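PDB 4GBM: CurM Sulfotransferase from Moorea producta, which probably transfers a sulfo group from PAPS to a polyketide intermediate in curacin biosynthesis, and is seen here with the spent cofactor adenosine-3'-5'-diphosphate bound. Local coordinates for residues P68-K73 with L147-A152; S56-P61 with D237-P242; Q89-E94 with G122-N127; Y161-P166 with K199-I204. The protein carries 2 engineered substitutions. All coordinates share one frame; numbering follows the deposited sequence. Where two conformers were deposited one is given.

Contact 1: P68-K73 with L147-A152; sequences PFNTMK and LERGEA
Arg149 reaches from helix 144-153 to the loop of Pro68, Phe69 and Asn70, and its side chain supplies the helix's whole share of the contact. CB points toward that loop. CG stands anti to the backbone N (chi1 -162°), and this sends the chain outward from the helix. CD comes to 4.3 Å from Phe69 O. The chain then bends at chi3, and this bend turns the guanidinium so that one face meets Pro68 O. NE is 3.6 Å from Asn70 OD1, a loose polar approach and not a bond. The amide of Asn70 and the guanidinium are steeply inclined, with planes 73° apart. NH1 sits 3.6 Å from Pro68 O, and NH2 is farther from the same oxygen, at 4.2 Å. The hydrogen bond of NH1 goes instead to Leu67 O, one residue before the segment. The loop has its own support: Thr71 is the N-cap of helix 72-78, with OG1 bonded to Glu74 N. The Pro68 side chain lies about 5 Å from a bound zinc ion. The arrangement is a surface contact of the sulfotransferase domain, in which a helix arginine reaches out to the carbonyls of a loop that leads into another helix.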
# COMPACT_ATOMS: atom_id res chain seq x y z
N PRO A 68 8.58 -9.06 -1.72
CA PRO A 68 9.98 -8.85 -2.11
C PRO A 68 10.92 -10.06 -1.96
O PRO A 68 12.05 -10.01 -2.44
CB PRO A 68 10.45 -7.72 -1.18
CG PRO A 68 9.20 -7.06 -0.70
CD PRO A 68 8.21 -8.19 -0.59
N PHE A 69 10.45 -11.14 -1.31
CA PHE A 69 11.33 -12.26 -0.94
C PHE A 69 10.94 -13.58 -1.60
O PHE A 69 9.77 -13.79 -1.93
CB PHE A 69 11.36 -12.43 0.57
CG PHE A 69 11.70 -11.16 1.31
CD1 PHE A 69 13.01 -10.69 1.34
CD2 PHE A 69 10.71 -10.43 1.95
CE1 PHE A 69 13.32 -9.52 2.00
CE2 PHE A 69 11.02 -9.25 2.62
CZ PHE A 69 12.33 -8.80 2.65
N ASN A 70 11.91 -14.47 -1.78
CA ASN A 70 11.63 -15.79 -2.34
C ASN A 70 11.26 -16.83 -1.29
O ASN A 70 10.41 -17.69 -1.54
CB ASN A 70 12.80 -16.29 -3.19
CG ASN A 70 12.99 -15.49 -4.46
OD1 ASN A 70 12.02 -15.12 -5.13
ND2 ASN A 70 14.24 -15.22 -4.81
N THR A 71 11.90 -16.76 -0.12
CA THR A 71 11.69 -17.74 0.94
C THR A 71 11.55 -17.06 2.30
O THR A 71 11.98 -15.93 2.47
CB THR A 71 12.86 -18.74 1.05
OG1 THR A 71 14.03 -18.04 1.49
CG2 THR A 71 13.12 -19.45 -0.28
N MET A 72 10.94 -17.76 3.25
CA MET A 72 10.72 -17.20 4.58
C MET A 72 12.00 -16.95 5.39
O MET A 72 12.04 -16.03 6.21
CB MET A 72 9.73 -18.05 5.38
CG MET A 72 8.30 -17.93 4.88
SD MET A 72 7.63 -16.24 5.03
CE MET A 72 7.20 -16.20 6.77
N LYS A 73 13.04 -17.75 5.16
CA LYS A 73 14.34 -17.51 5.78
C LYS A 73 15.00 -16.24 5.25
O LYS A 73 15.58 -15.46 6.01
CB LYS A 73 15.29 -18.70 5.62
CG LYS A 73 15.26 -19.65 6.80
CD LYS A 73 16.46 -20.58 6.80
CE LYS A 73 16.55 -21.37 8.10
NZ LYS A 73 15.37 -22.27 8.31
N LEU A 147 7.29 -5.61 -8.62
CA LEU A 147 6.03 -5.57 -9.38
C LEU A 147 5.88 -6.80 -10.27
O LEU A 147 4.81 -7.42 -10.32
CB LEU A 147 5.93 -4.28 -10.21
CG LEU A 147 5.95 -2.96 -9.42
CD1 LEU A 147 5.94 -1.78 -10.38
CD2 LEU A 147 4.75 -2.86 -8.46
N GLU A 148 6.97 -7.18 -10.94
CA GLU A 148 6.98 -8.35 -11.81
C GLU A 148 6.74 -9.65 -11.04
O GLU A 148 6.12 -10.57 -11.57
CB GLU A 148 8.28 -8.42 -12.61
CG GLU A 148 8.35 -7.37 -13.72
CD GLU A 148 9.60 -7.50 -14.56
OE1 GLU A 148 10.71 -7.33 -14.01
OE2 GLU A 148 9.47 -7.74 -15.78
N ARG A 149 7.22 -9.71 -9.79
CA ARG A 149 7.02 -10.92 -8.98
C ARG A 149 5.53 -11.20 -8.71
O ARG A 149 5.13 -12.36 -8.63
CB ARG A 149 7.83 -10.88 -7.67
CG ARG A 149 8.01 -12.26 -7.03
CD ARG A 149 8.93 -12.25 -5.82
NE ARG A 149 10.34 -12.15 -6.18
CZ ARG A 149 11.05 -11.03 -6.11
NH1 ARG A 149 10.47 -9.91 -5.69
NH2 ARG A 149 12.33 -11.02 -6.46
N GLY A 150 4.72 -10.15 -8.59
CA GLY A 150 3.28 -10.30 -8.42
C GLY A 150 2.65 -11.08 -9.57
O GLY A 150 1.82 -11.97 -9.37
N GLU A 151 3.06 -10.75 -10.79
CA GLU A 151 2.59 -11.45 -11.98
C GLU A 151 3.18 -12.85 -12.11
O GLU A 151 2.62 -13.70 -12.80
CB GLU A 151 2.87 -10.61 -13.24
CG GLU A 151 1.98 -9.37 -13.32
CD GLU A 151 0.52 -9.72 -13.54
OE1 GLU A 151 0.18 -10.19 -14.65
OE2 GLU A 151 -0.29 -9.53 -12.61
N ALA A 152 4.32 -13.08 -11.46
CA ALA A 152 4.95 -14.39 -11.48
C ALA A 152 4.29 -15.36 -10.51
O ALA A 152 4.23 -16.57 -10.78
CB ALA A 152 6.44 -14.28 -11.19

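Contact 2: S56-P61 with D237-P242; sequences SSLFSP and DFLNVP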
# COMPACT_ATOMS: atom_id res chain seq x y z
N SER A 56 -16.82 -7.21 3.76
CA SER A 56 -16.91 -8.63 4.11
C SER A 56 -16.28 -9.58 3.09
O SER A 56 -15.99 -10.74 3.43
CB SER A 56 -18.36 -9.03 4.39
OG SER A 56 -19.14 -9.03 3.21
N SER A 57 -16.09 -9.12 1.86
CA SER A 57 -15.52 -9.95 0.79
C SER A 57 -14.00 -9.83 0.69
O SER A 57 -13.37 -10.54 -0.10
CB SER A 57 -16.11 -9.57 -0.57
OG SER A 57 -17.51 -9.80 -0.61
N LEU A 58 -13.43 -8.93 1.48
CA LEU A 58 -12.02 -8.57 1.36
C LEU A 58 -11.28 -8.80 2.67
O LEU A 58 -11.89 -8.80 3.75
CB LEU A 58 -11.87 -7.11 0.92
CG LEU A 58 -12.59 -6.66 -0.36
CD1 LEU A 58 -12.34 -5.18 -0.61
CD2 LEU A 58 -12.18 -7.49 -1.58
N PHE A 59 -9.97 -9.03 2.57
CA PHE A 59 -9.12 -9.06 3.75
C PHE A 59 -7.94 -8.16 3.46
O PHE A 59 -7.19 -8.41 2.52
CB PHE A 59 -8.63 -10.48 4.05
CG PHE A 59 -7.80 -10.57 5.30
CD1 PHE A 59 -6.42 -10.48 5.23
CD2 PHE A 59 -8.41 -10.70 6.54
CE1 PHE A 59 -5.65 -10.54 6.39
CE2 PHE A 59 -7.64 -10.76 7.71
CZ PHE A 59 -6.26 -10.68 7.63
N SER A 60 -7.80 -7.09 4.25
CA SER A 60 -6.89 -6.00 3.89
C SER A 60 -6.01 -5.61 5.09
O SER A 60 -6.37 -4.70 5.86
CB SER A 60 -7.71 -4.82 3.38
OG SER A 60 -6.90 -3.79 2.86
N PRO A 61 -4.88 -6.30 5.28
CA PRO A 61 -4.04 -6.13 6.47
C PRO A 61 -2.96 -5.06 6.31
O PRO A 61 -2.72 -4.58 5.20
CB PRO A 61 -3.36 -7.50 6.59
CG PRO A 61 -3.17 -7.93 5.17
CD PRO A 61 -4.42 -7.44 4.45
N ASP A 237 -17.30 -1.72 -8.37
CA ASP A 237 -17.64 -2.24 -9.70
C ASP A 237 -16.42 -2.91 -10.34
O ASP A 237 -16.54 -3.99 -10.93
CB ASP A 237 -18.20 -1.15 -10.61
CG ASP A 237 -19.55 -0.62 -10.13
OD1 ASP A 237 -20.26 -1.32 -9.38
OD2 ASP A 237 -19.91 0.52 -10.52
N PHE A 238 -15.26 -2.28 -10.20
CA PHE A 238 -14.02 -2.84 -10.74
C PHE A 238 -13.66 -4.18 -10.09
O PHE A 238 -13.25 -5.14 -10.77
CB PHE A 238 -12.88 -1.82 -10.56
CG PHE A 238 -11.52 -2.37 -10.82
CD1 PHE A 238 -11.13 -2.73 -12.11
CD2 PHE A 238 -10.61 -2.52 -9.77
CE1 PHE A 238 -9.85 -3.23 -12.35
CE2 PHE A 238 -9.32 -3.02 -10.00
CZ PHE A 238 -8.95 -3.38 -11.30
N LEU A 239 -13.84 -4.25 -8.77
CA LEU A 239 -13.53 -5.46 -8.01
C LEU A 239 -14.63 -6.53 -8.09
O LEU A 239 -14.41 -7.66 -7.65
CB LEU A 239 -13.24 -5.11 -6.54
CG LEU A 239 -12.05 -4.18 -6.29
CD1 LEU A 239 -11.95 -3.84 -4.80
CD2 LEU A 239 -10.75 -4.78 -6.81
N ASN A 240 -15.79 -6.17 -8.64
CA ASN A 240 -16.94 -7.09 -8.73
C ASN A 240 -17.46 -7.53 -7.36
O ASN A 240 -17.84 -8.69 -7.16
CB ASN A 240 -16.61 -8.31 -9.60
CG ASN A 240 -16.27 -7.94 -11.03
OD1 ASN A 240 -17.02 -7.21 -11.69
ND2 ASN A 240 -15.14 -8.43 -11.52
N VAL A 241 -17.48 -6.58 -6.43
CA VAL A 241 -18.10 -6.77 -5.13
C VAL A 241 -19.20 -5.73 -4.95
O VAL A 241 -19.14 -4.65 -5.55
CB VAL A 241 -17.07 -6.70 -3.96
CG1 VAL A 241 -16.00 -7.79 -4.11
CG2 VAL A 241 -16.43 -5.32 -3.85
N PRO A 242 -20.22 -6.04 -4.14
CA PRO A 242 -21.23 -5.02 -3.88
C PRO A 242 -20.70 -3.94 -2.93
O PRO A 242 -19.79 -4.21 -2.15
CB PRO A 242 -22.36 -5.80 -3.21
CG PRO A 242 -21.70 -7.00 -2.62
CD PRO A 242 -20.55 -7.34 -3.52
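Leu58 and Leu239 point toward each other across the interface between strand 58-59 and the end of helix 228-239. They meet through their methyl groups, with Leu58 CD1 4.4 Å from Leu239 CD1. Both have CG anti to the carbonyl carbon and a chi2 close to 180°. With this shape each reaches the other through a single methyl, CD1. The spacing is that of light apolar packing.

Ser57 and Val241 form a second pair beside the leucines. Their CB atoms also point toward the other segment. The touch is made by Ser57 CB and Val241 CG1, 4.0 Å apart. In Ser57 it is the CB carbon, not the hydroxyl, that meets the valine. Val241 CG1 is anti to its carbonyl carbon, which brings this methyl to the serine.

The turn after the helix sets the direction of Val241. Asn240 has positive phi (62°) and is the C-prime residue of a Schellman motif. Val241 N bonds back to Cys236 O, and a weak bond joins Asn240 N to Asp237 O. Close by, Pro242 O accepts a bond from His55 NE2, and Ser56 OG is bonded to Glu244 OE1. Leu58 also packs on Leu52 of helix 45-53. The arrangement is that of a Schellman-terminated helix packed beside an outermost strand of the parallel sheet in a P-loop-type sulfotransferase fold.

Contact 3: Q89-E94 with G122-N127; sequences QKTFME and GMLQEN. With SO4 (sulfate ion), chain Q.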
# COMPACT_ATOMS: atom_id res chain seq x y z
N GLN A 89 1.96 -11.12 11.46
CA GLN A 89 1.57 -11.60 12.79
C GLN A 89 0.10 -11.31 13.10
O GLN A 89 -0.62 -12.19 13.55
CB GLN A 89 2.48 -10.99 13.86
CG GLN A 89 2.37 -11.62 15.23
CD GLN A 89 3.26 -10.94 16.26
OE1 GLN A 89 2.78 -10.18 17.10
NE2 GLN A 89 4.55 -11.21 16.19
N LYS A 90 -0.34 -10.08 12.81
CA LYS A 90 -1.74 -9.69 13.01
C LYS A 90 -2.69 -10.47 12.11
O LYS A 90 -3.81 -10.78 12.52
CB LYS A 90 -1.93 -8.19 12.80
CG LYS A 90 -1.41 -7.34 13.95
CD LYS A 90 -1.59 -5.86 13.67
CE LYS A 90 -1.10 -5.01 14.84
NZ LYS A 90 -1.85 -5.27 16.09
N THR A 91 -2.24 -10.77 10.89
CA THR A 91 -3.05 -11.55 9.96
C THR A 91 -3.39 -12.92 10.54
O THR A 91 -4.56 -13.29 10.60
CB THR A 91 -2.38 -11.65 8.57
OG1 THR A 91 -2.41 -10.37 7.95
CG2 THR A 91 -3.12 -12.65 7.69
N PHE A 92 -2.37 -13.66 10.98
CA PHE A 92 -2.61 -14.97 11.57
C PHE A 92 -3.42 -14.90 12.86
O PHE A 92 -4.22 -15.79 13.15
CB PHE A 92 -1.29 -15.75 11.77
CG PHE A 92 -0.72 -16.32 10.50
CD1 PHE A 92 -1.44 -17.25 9.75
CD2 PHE A 92 0.55 -15.94 10.06
CE1 PHE A 92 -0.91 -17.78 8.57
CE2 PHE A 92 1.09 -16.47 8.89
CZ PHE A 92 0.36 -17.39 8.15
N MET A 93 -3.24 -13.82 13.63
CA MET A 93 -4.05 -13.58 14.83
C MET A 93 -5.54 -13.47 14.51
O MET A 93 -6.36 -14.07 15.19
CB MET A 93 -3.61 -12.32 15.56
CG MET A 93 -2.21 -12.37 16.14
SD MET A 93 -1.94 -10.94 17.19
CE MET A 93 -0.33 -10.37 16.68
N GLU A 94 -5.86 -12.70 13.47
CA GLU A 94 -7.25 -12.49 13.04
C GLU A 94 -7.88 -13.76 12.49
O GLU A 94 -8.93 -14.20 12.97
CB GLU A 94 -7.34 -11.39 11.97
CG GLU A 94 -7.04 -9.97 12.45
CD GLU A 94 -8.17 -9.34 13.26
OE1 GLU A 94 -7.89 -8.37 13.98
OE2 GLU A 94 -9.33 -9.81 13.17
N GLY A 122 -0.30 -18.86 -0.36
CA GLY A 122 -1.31 -19.90 -0.55
C GLY A 122 -2.01 -20.25 0.75
O GLY A 122 -3.23 -20.44 0.79
N MET A 123 -1.22 -20.32 1.83
CA MET A 123 -1.72 -20.54 3.19
C MET A 123 -2.63 -19.40 3.65
O MET A 123 -3.67 -19.63 4.26
CB MET A 123 -0.54 -20.69 4.14
CG MET A 123 -0.88 -20.96 5.60
SD MET A 123 0.61 -21.04 6.60
CE MET A 123 1.60 -22.18 5.64
N LEU A 124 -2.23 -18.16 3.37
CA LEU A 124 -3.08 -17.02 3.71
C LEU A 124 -4.40 -17.08 2.95
O LEU A 124 -5.46 -16.89 3.54
CB LEU A 124 -2.37 -15.69 3.43
CG LEU A 124 -1.17 -15.33 4.31
CD1 LEU A 124 -0.59 -13.99 3.89
CD2 LEU A 124 -1.57 -15.30 5.78
N GLN A 125 -4.32 -17.37 1.65
CA GLN A 125 -5.53 -17.47 0.82
C GLN A 125 -6.53 -18.47 1.39
O GLN A 125 -7.72 -18.17 1.49
CB GLN A 125 -5.18 -17.82 -0.63
CG GLN A 125 -4.59 -16.64 -1.41
CD GLN A 125 -4.21 -17.00 -2.84
OE1 GLN A 125 -3.71 -18.10 -3.10
NE2 GLN A 125 -4.44 -16.08 -3.76
N GLU A 126 -6.05 -19.64 1.80
CA GLU A 126 -6.96 -20.65 2.36
C GLU A 126 -7.53 -20.22 3.72
O GLU A 126 -8.68 -20.51 4.03
CB GLU A 126 -6.29 -22.03 2.42
CG GLU A 126 -5.24 -22.19 3.50
CD GLU A 126 -4.75 -23.61 3.66
OE1 GLU A 126 -3.55 -23.77 3.92
OE2 GLU A 126 -5.56 -24.56 3.53
N ASN A 127 -6.73 -19.53 4.52
CA ASN A 127 -7.20 -19.12 5.84
C ASN A 127 -8.18 -17.94 5.82
O ASN A 127 -8.93 -17.74 6.78
CB ASN A 127 -6.03 -18.87 6.79
CG ASN A 127 -5.52 -20.14 7.42
OD1 ASN A 127 -5.97 -20.52 8.51
ND2 ASN A 127 -4.61 -20.83 6.74
S SO4 Q . 5.87 -10.60 11.41
O1 SO4 Q . 5.90 -11.43 10.21
O2 SO4 Q . 6.84 -9.52 11.22
O3 SO4 Q . 4.54 -10.02 11.59
O4 SO4 Q . 6.26 -11.44 12.54
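Phe92 of helix 87-96 meets Leu124 and Met123 of helix 117-128, and Thr91 completes the group. The two short helical segments run at 33° to each other, with axes 11.0 Å apart at the closest point.

The first kind of interaction is CH-pi. Leu124 CD2 lies over one face of the Phe92 ring, 4.1 Å from its centroid and 29° off the ring normal. The second is Met-aromatic. Met123 SD stands oblique to the same ring, 5.0 Å from the centroid. Its nearest ring atom is Phe92 CZ, 4.0 Å from SD. Met123 CG is anti to the backbone N (chi1 -179°). The chain runs extended to SD, and the turn about the CG-SD bond swings CE off that line. The third kind is methyl packing: Thr91 CG2 touches Leu124 CD2 at 3.6 Å. One leucine methyl thus serves both the ring and the threonine.

The polar bonds do not join the two helices. Asn127 ND2 gives a nearly straight bond of 2.9 Å to Met123 O. That oxygen also accepts from Asn127 N, which arrives from the opposite face of its plane. Thr91 OG1 bonds to Gly87 O. Gln89 N makes a 2.8 Å hydrogen bond to O3 of an outside ion, a sulfate probably from the crystallisation liquor, which Arg75 also holds.

The chemistry implies a buried apolar joint: carbon and sulfur make the contact, while Asn127 and Thr91 turn their bonds back to their own helices.

Contact 4: Y161-P166 with K199-I204; sequences YLVRHP and KSNQNI. With A3P (adenosine-3'-5'-diphosphate), chain G.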
# COMPACT_ATOMS: atom_id res chain seq x y z
N TYR A 161 -4.24 1.52 -8.76
CA TYR A 161 -3.15 2.48 -8.86
C TYR A 161 -3.60 3.76 -8.19
O TYR A 161 -4.44 4.49 -8.73
CB TYR A 161 -2.78 2.70 -10.33
CG TYR A 161 -1.70 3.74 -10.61
CD1 TYR A 161 -0.75 4.10 -9.65
CD2 TYR A 161 -1.63 4.34 -11.87
CE1 TYR A 161 0.24 5.05 -9.94
CE2 TYR A 161 -0.65 5.28 -12.17
CZ TYR A 161 0.28 5.63 -11.21
OH TYR A 161 1.22 6.57 -11.52
N LEU A 162 -3.08 4.00 -6.99
CA LEU A 162 -3.42 5.17 -6.19
C LEU A 162 -2.37 6.25 -6.41
O LEU A 162 -1.17 6.01 -6.22
CB LEU A 162 -3.50 4.77 -4.71
CG LEU A 162 -3.74 5.88 -3.68
CD1 LEU A 162 -5.10 6.58 -3.88
CD2 LEU A 162 -3.63 5.31 -2.28
N VAL A 163 -2.83 7.43 -6.82
CA VAL A 163 -1.95 8.57 -7.11
C VAL A 163 -2.32 9.78 -6.25
O VAL A 163 -3.49 9.97 -5.90
CB VAL A 163 -1.95 8.97 -8.62
CG1 VAL A 163 -1.42 7.84 -9.48
CG2 VAL A 163 -3.33 9.38 -9.10
N ARG A 164 -1.32 10.59 -5.91
CA ARG A 164 -1.53 11.85 -5.20
C ARG A 164 -0.65 12.92 -5.82
O ARG A 164 0.41 12.61 -6.36
CB ARG A 164 -1.25 11.68 -3.70
CG ARG A 164 -1.62 12.91 -2.88
CD ARG A 164 -1.43 12.67 -1.41
NE ARG A 164 -1.92 13.81 -0.64
CZ ARG A 164 -1.77 13.93 0.67
NH1 ARG A 164 -1.10 13.01 1.35
NH2 ARG A 164 -2.28 14.98 1.30
N HIS A 165 -1.09 14.18 -5.74
CA HIS A 165 -0.34 15.29 -6.31
C HIS A 165 1.10 15.28 -5.78
O HIS A 165 1.32 15.09 -4.58
CB HIS A 165 -1.02 16.61 -5.93
CG HIS A 165 -0.55 17.78 -6.74
ND1 HIS A 165 0.68 18.38 -6.55
CD2 HIS A 165 -1.16 18.47 -7.73
CE1 HIS A 165 0.81 19.38 -7.41
NE2 HIS A 165 -0.30 19.45 -8.13
N PRO A 166 2.07 15.50 -6.67
CA PRO A 166 3.47 15.45 -6.22
C PRO A 166 3.82 16.47 -5.12
O PRO A 166 4.64 16.16 -4.25
CB PRO A 166 4.27 15.74 -7.51
CG PRO A 166 3.29 16.45 -8.41
CD PRO A 166 1.97 15.79 -8.12
N LYS A 199 10.00 8.14 -9.44
CA LYS A 199 10.40 6.76 -9.75
C LYS A 199 9.26 5.77 -9.49
O LYS A 199 9.00 4.90 -10.33
CB LYS A 199 11.67 6.37 -8.98
CG LYS A 199 12.07 4.91 -9.14
CD LYS A 199 13.47 4.64 -8.62
CE LYS A 199 13.74 3.14 -8.50
NZ LYS A 199 13.46 2.36 -9.75
N SER A 200 8.59 5.90 -8.35
CA SER A 200 7.47 5.03 -8.00
C SER A 200 6.39 5.10 -9.07
O SER A 200 5.91 4.09 -9.57
CB SER A 200 6.88 5.40 -6.64
OG SER A 200 7.85 5.26 -5.62
N ASN A 201 6.01 6.33 -9.42
CA ASN A 201 4.96 6.51 -10.42
C ASN A 201 5.36 6.05 -11.80
O ASN A 201 4.58 5.38 -12.47
CB ASN A 201 4.41 7.93 -10.40
CG ASN A 201 3.45 8.14 -9.26
OD1 ASN A 201 2.36 7.57 -9.27
ND2 ASN A 201 3.86 8.91 -8.25
N GLN A 202 6.58 6.38 -12.23
CA GLN A 202 7.04 5.90 -13.53
C GLN A 202 7.10 4.37 -13.57
O GLN A 202 6.71 3.76 -14.58
CB GLN A 202 8.39 6.51 -13.92
CG GLN A 202 8.72 6.29 -15.41
CD GLN A 202 7.67 6.90 -16.32
OE1 GLN A 202 7.44 8.11 -16.29
NE2 GLN A 202 7.03 6.06 -17.13
N ASN A 203 7.57 3.75 -12.49
CA ASN A 203 7.63 2.28 -12.42
C ASN A 203 6.23 1.66 -12.54
O ASN A 203 6.04 0.68 -13.25
CB ASN A 203 8.30 1.80 -11.13
CG ASN A 203 9.82 2.03 -11.11
OD1 ASN A 203 10.44 1.96 -10.04
ND2 ASN A 203 10.41 2.30 -12.27
N ILE A 204 5.26 2.25 -11.85
CA ILE A 204 3.88 1.75 -11.93
C ILE A 204 3.32 1.93 -13.34
O ILE A 204 2.73 1.01 -13.91
CB ILE A 204 2.95 2.42 -10.91
CG1 ILE A 204 3.39 2.08 -9.49
CG2 ILE A 204 1.51 1.92 -11.11
CD1 ILE A 204 2.82 3.01 -8.42
P1 A3P G . 0.48 13.09 6.18
O1P A3P G . 1.98 13.15 6.27
O2P A3P G . -0.17 12.67 7.48
O3P A3P G . -0.13 14.30 5.53
P2 A3P G . 0.33 6.53 3.18
O4P A3P G . 0.35 6.14 1.74
O5P A3P G . 1.68 6.69 3.82
O6P A3P G . -0.63 5.72 4.00
O5' A3P G . -0.25 8.04 3.17
C5' A3P G . -0.19 8.82 4.37
C4' A3P G . -1.02 10.05 4.13
O4' A3P G . -2.41 9.67 4.10
C3' A3P G . -0.95 11.05 5.27
O3' A3P G . 0.23 11.86 5.15
C2' A3P G . -2.26 11.80 5.10
O2' A3P G . -2.09 12.90 4.20
C1' A3P G . -3.20 10.79 4.46
N9 A3P G . -4.23 10.36 5.44
C8 A3P G . -4.07 9.56 6.51
N7 A3P G . -5.23 9.41 7.20
C5 A3P G . -6.16 10.13 6.54
C6 A3P G . -7.60 10.43 6.71
N6 A3P G . -8.29 9.88 7.74
N1 A3P G . -8.19 11.24 5.79
C2 A3P G . -7.51 11.78 4.76
N3 A3P G . -6.20 11.55 4.55
C4 A3P G . -5.50 10.75 5.39
O HOH W 1 1.36 6.93 -6.71
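Strand 161-163 and helix 199-204 run roughly antiparallel, at 149°, with axes 10.5 Å apart at the closest point. Tyr161 lies level with Ile204, and Val163 with Asn201.

Tyr161 CG is anti to the backbone N (chi1 177°), which carries the ring toward the helix. Ile204 CG2 sits over one face of this ring, 3.5 Å from its centroid, in a CH-pi contact. Val163 CG1 covers part of the opposite face. The ring is thus sandwiched between two aliphatic groups, which probably limits its rotation. Its hydroxyl donates to Asn201 OD1 at 2.7 Å, with the donor tilted 16° from the carbonyl plane. A water gives a second bond of 2.8 Å to Asn201 OD1 and another to Leu162 O. The buried amide oxygen therefore has two donors, while Asn201 ND2 bonds to Trp197 O.

Arg164 leads away from the helix in an extended chain. Its NH1 bonds at 3.0 Å to O2' of the bound adenosine-3'-5'-diphosphate, and Tyr221 makes a cation-pi contact with the arginine.

Strand 158-163 runs between strands 35-39 and 216-220 of the parallel sheet. Helix 189-208 packs against it, and Ile302 of helix 297-305 touches Asn201.

From the N terminus, residues 56-61 open contact 2, which closes last, at 237-242. The other three contacts all fall within that long loop. Residues 68-73 begin contact 1, which closes at 147-152 and encloses contact 3, formed by 89-94 and 122-127. Contact 4 follows in series, from 161-166 to 199-204. No two loops cross. Contact 1 joins the loop before helix 72-78 to helix 144-153, and contact 3 joins helices 87-96 and 117-128. Contacts 2 and 4 both reach the five-stranded sheet. Contacts 2 and 3 touch, as Phe59 and Pro61 pack on Thr91. Contacts 1 and 4 touch where Leu147 meets Asn203. Contacts 3 and 4 lie on opposite sides of the chain's centre.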